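Local coordinates for acidocalcisomal pyrophosphatase (Trypanosoma brucei brucei, PDB 5C5V), which probably hydrolyses inorganic pyrophosphate with the help of magnesium ions, and carries an EF-hand-type region alongside its pyrophosphatase domain, at residues K46-E51 / W65-S70. Sequence-based numbering, arbitrary orientation.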
ATOM      1  N   LYS A  46     -18.155 -11.705 -58.251  1.00 90.45           N
ATOM      2  CA  LYS A  46     -19.163 -12.717 -58.568  1.00 90.83           C
ATOM      3  C   LYS A  46     -18.535 -14.081 -58.323  1.00 90.34           C
ATOM      4  O   LYS A  46     -19.116 -14.942 -57.653  1.00 89.91           O
ATOM      5  CB  LYS A  46     -19.621 -12.586 -60.021  1.00 91.71           C
ATOM      6  CG  LYS A  46     -20.800 -13.455 -60.452  1.00 92.59           C
ATOM      7  CD  LYS A  46     -21.031 -13.276 -61.941  1.00 93.55           C
ATOM      8  CE  LYS A  46     -22.237 -14.067 -62.469  1.00 95.00           C
ATOM      9  NZ  LYS A  46     -23.548 -13.583 -61.946  1.00 95.66           N
ATOM     10  N   ALA A  47     -17.310 -14.236 -58.814  1.00 89.55           N
ATOM     11  CA  ALA A  47     -16.529 -15.446 -58.596  1.00 89.64           C
ATOM     12  C   ALA A  47     -16.274 -15.698 -57.108  1.00 89.16           C
ATOM     13  O   ALA A  47     -16.066 -16.838 -56.696  1.00 89.04           O
ATOM     14  CB  ALA A  47     -15.196 -15.366 -59.353  1.00 90.12           C
ATOM     15  N   MET A  48     -16.270 -14.639 -56.303  1.00 86.78           N
ATOM     16  CA  MET A  48     -15.965 -14.784 -54.883  1.00 85.88           C
ATOM     17  C   MET A  48     -17.150 -15.264 -54.032  1.00 85.26           C
ATOM     18  O   MET A  48     -17.036 -16.260 -53.323  1.00 85.02           O
ATOM     19  CB  MET A  48     -15.430 -13.458 -54.341  1.00 85.46           C
ATOM     20  CG  MET A  48     -15.387 -13.354 -52.833  1.00 84.24           C
ATOM     21  SD  MET A  48     -14.489 -11.877 -52.350  1.00 83.40           S
ATOM     22  CE  MET A  48     -15.444 -10.590 -53.133  1.00 84.03           C
ATOM     23  N   LYS A  49     -18.281 -14.566 -54.098  1.00 87.64           N
ATOM     24  CA  LYS A  49     -19.457 -14.979 -53.336  1.00 87.45           C
ATOM     25  C   LYS A  49     -19.970 -16.354 -53.788  1.00 87.87           C
ATOM     26  O   LYS A  49     -20.500 -17.133 -52.987  1.00 87.58           O
ATOM     27  CB  LYS A  49     -20.583 -13.945 -53.436  1.00 87.56           C
ATOM     28  CG  LYS A  49     -21.764 -14.282 -52.507  1.00 86.84           C
ATOM     29  CD  LYS A  49     -22.892 -13.273 -52.606  1.00 87.13           C
ATOM     30  CE  LYS A  49     -22.690 -12.135 -51.617  1.00 86.90           C
ATOM     31  NZ  LYS A  49     -23.855 -11.201 -51.621  1.00 87.21           N
ATOM     32  N   ALA A  50     -19.851 -16.640 -55.075  1.00 88.32           N
ATOM     33  CA  ALA A  50     -20.255 -17.949 -55.559  1.00 88.84           C
ATOM     34  C   ALA A  50     -19.347 -19.014 -54.942  1.00 88.32           C
ATOM     35  O   ALA A  50     -19.816 -20.078 -54.546  1.00 88.22           O
ATOM     36  CB  ALA A  50     -20.202 -18.006 -57.091  1.00 89.58           C
ATOM     37  N   GLU A  51     -18.051 -18.722 -54.869  1.00 87.16           N
ATOM     38  CA  GLU A  51     -17.084 -19.656 -54.304  1.00 86.98           C
ATOM     39  C   GLU A  51     -17.335 -19.963 -52.819  1.00 86.25           C
ATOM     40  O   GLU A  51     -17.167 -21.103 -52.376  1.00 85.99           O
ATOM     41  CB  GLU A  51     -15.656 -19.123 -54.487  1.00 86.93           C
ATOM     42  CG  GLU A  51     -15.064 -19.323 -55.879  1.00 87.80           C
ATOM     43  CD  GLU A  51     -13.687 -18.687 -56.023  1.00 88.21           C
ATOM     44  OE1 GLU A  51     -13.069 -18.392 -54.980  1.00 87.75           O
ATOM     45  OE2 GLU A  51     -13.210 -18.484 -57.167  1.00 88.94           O
ATOM     46  N   TRP A  65     -10.238 -19.728 -44.373  1.00 74.55           N
ATOM     47  CA  TRP A  65      -8.811 -19.639 -44.661  1.00 74.77           C
ATOM     48  C   TRP A  65      -8.467 -20.456 -45.901  1.00 75.71           C
ATOM     49  O   TRP A  65      -7.730 -19.995 -46.766  1.00 76.29           O
ATOM     50  CB  TRP A  65      -7.991 -20.120 -43.471  1.00 74.17           C
ATOM     51  CG  TRP A  65      -6.488 -20.052 -43.653  1.00 74.62           C
ATOM     52  CD1 TRP A  65      -5.602 -21.082 -43.504  1.00 74.79           C
ATOM     53  CD2 TRP A  65      -5.702 -18.895 -43.983  1.00 74.42           C
ATOM     54  NE1 TRP A  65      -4.318 -20.641 -43.729  1.00 74.93           N
ATOM     55  CE2 TRP A  65      -4.352 -19.305 -44.024  1.00 74.79           C
ATOM     56  CE3 TRP A  65      -6.008 -17.558 -44.247  1.00 74.31           C
ATOM     57  CZ2 TRP A  65      -3.312 -18.425 -44.314  1.00 74.95           C
ATOM     58  CZ3 TRP A  65      -4.973 -16.687 -44.541  1.00 74.75           C
ATOM     59  CH2 TRP A  65      -3.641 -17.124 -44.569  1.00 74.80           C
ATOM     60  N   ALA A  66      -9.010 -21.670 -45.980  1.00 76.84           N
ATOM     61  CA  ALA A  66      -8.780 -22.552 -47.113  1.00 77.61           C
ATOM     62  C   ALA A  66      -9.229 -21.902 -48.412  1.00 78.21           C
ATOM     63  O   ALA A  66      -8.509 -21.940 -49.415  1.00 78.89           O
ATOM     64  CB  ALA A  66      -9.499 -23.880 -46.908  1.00 77.66           C
ATOM     65  N   TRP A  67     -10.431 -21.334 -48.397  1.00 79.12           N
ATOM     66  CA  TRP A  67     -10.954 -20.630 -49.556  1.00 79.33           C
ATOM     67  C   TRP A  67     -10.031 -19.486 -49.959  1.00 79.78           C
ATOM     68  O   TRP A  67      -9.702 -19.317 -51.141  1.00 80.75           O
ATOM     69  CB  TRP A  67     -12.354 -20.086 -49.279  1.00 79.09           C
ATOM     70  CG  TRP A  67     -12.703 -18.971 -50.206  1.00 79.77           C
ATOM     71  CD1 TRP A  67     -13.174 -19.078 -51.485  1.00 80.74           C
ATOM     72  CD2 TRP A  67     -12.554 -17.569 -49.948  1.00 79.63           C
ATOM     73  NE1 TRP A  67     -13.345 -17.825 -52.032  1.00 81.03           N
ATOM     74  CE2 TRP A  67     -12.975 -16.883 -51.105  1.00 80.40           C
ATOM     75  CE3 TRP A  67     -12.108 -16.827 -48.849  1.00 78.90           C
ATOM     76  CZ2 TRP A  67     -12.967 -15.489 -51.190  1.00 80.30           C
ATOM     77  CZ3 TRP A  67     -12.103 -15.445 -48.935  1.00 78.86           C
ATOM     78  CH2 TRP A  67     -12.530 -14.790 -50.097  1.00 79.58           C
ATOM     79  N   TRP A  68      -9.610 -18.705 -48.972  1.00 77.56           N
ATOM     80  CA  TRP A  68      -8.754 -17.563 -49.225  1.00 77.63           C
ATOM     81  C   TRP A  68      -7.441 -17.974 -49.880  1.00 78.31           C
ATOM     82  O   TRP A  68      -7.018 -17.375 -50.872  1.00 78.75           O
ATOM     83  CB  TRP A  68      -8.467 -16.819 -47.933  1.00 76.79           C
ATOM     84  CG  TRP A  68      -7.404 -15.786 -48.071  1.00 76.82           C
ATOM     85  CD1 TRP A  68      -6.084 -15.919 -47.760  1.00 76.66           C
ATOM     86  CD2 TRP A  68      -7.570 -14.454 -48.558  1.00 76.98           C
ATOM     87  NE1 TRP A  68      -5.418 -14.751 -48.017  1.00 76.87           N
ATOM     88  CE2 TRP A  68      -6.306 -13.833 -48.509  1.00 77.02           C
ATOM     89  CE3 TRP A  68      -8.666 -13.724 -49.026  1.00 77.09           C
ATOM     90  CZ2 TRP A  68      -6.105 -12.517 -48.913  1.00 77.40           C
ATOM     91  CZ3 TRP A  68      -8.469 -12.420 -49.423  1.00 77.29           C
ATOM     92  CH2 TRP A  68      -7.197 -11.828 -49.366  1.00 77.69           C
ATOM     93  N   CYS A  69      -6.801 -18.995 -49.319  1.00 78.35           N
ATOM     94  CA  CYS A  69      -5.517 -19.473 -49.821  1.00 79.10           C
ATOM     95  C   CYS A  69      -5.614 -20.115 -51.204  1.00 80.17           C
ATOM     96  O   CYS A  69      -4.601 -20.252 -51.888  1.00 80.86           O
ATOM     97  CB  CYS A  69      -4.886 -20.461 -48.846  1.00 78.75           C
ATOM     98  SG  CYS A  69      -4.164 -19.690 -47.384  1.00 78.39           S
ATOM     99  N   SER A  70      -6.816 -20.523 -51.606  1.00 81.33           N
ATOM    100  CA  SER A  70      -7.007 -21.180 -52.895  1.00 82.19           C
ATOM    101  C   SER A  70      -7.039 -20.202 -54.075  1.00 82.93           C
ATOM    102  O   SER A  70      -6.970 -20.617 -55.224  1.00 84.03           O
ATOM    103  CB  SER A  70      -8.292 -22.006 -52.870  1.00 82.10           C
ATOM    104  OG  SER A  70      -9.431 -21.175 -52.999  1.00 82.01           O
TER
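The indole of W67 overlaps M48 at CZ2 and E51 at NE1 and CD1; the two segments bury 160 Å² in all, mostly on W67. M48 CG lies 3.6 Å from W67 CZ2, approaching obliquely. Its sulfur sits farther out, a Met-aromatic contact at the ring edge: SD is 5.3 Å from the centroid of the six-membered ring of W67 and 78° off the ring normal. With CG anti to the backbone N (chi1 166°) and a bend at chi3, the M48 chain runs past the CZ2 corner. One turn on, E51 CB packs 3.6 Å from W67 NE1. From NE1 to E51 OE1, near the indole plane, runs a weak and doubtful hydrogen bond (3.0 Å, 132° at the hydrogen), since OE1 is modelled too close to another atom. The pairing joins helices 43-53 and 61-69, which flank the short strand 59-60, consistent with an EF-hand-like helix-loop-helix unit, away from the imidodiphosphate and magnesium site of the pyrophosphatase domain. L36 of helix 26-36 touches both M48 and W67, so a third helix packs against both. Within 65-70, S70 OG donates to W67 O at 2.6 Å, joining S70 N on the same face of that carbonyl.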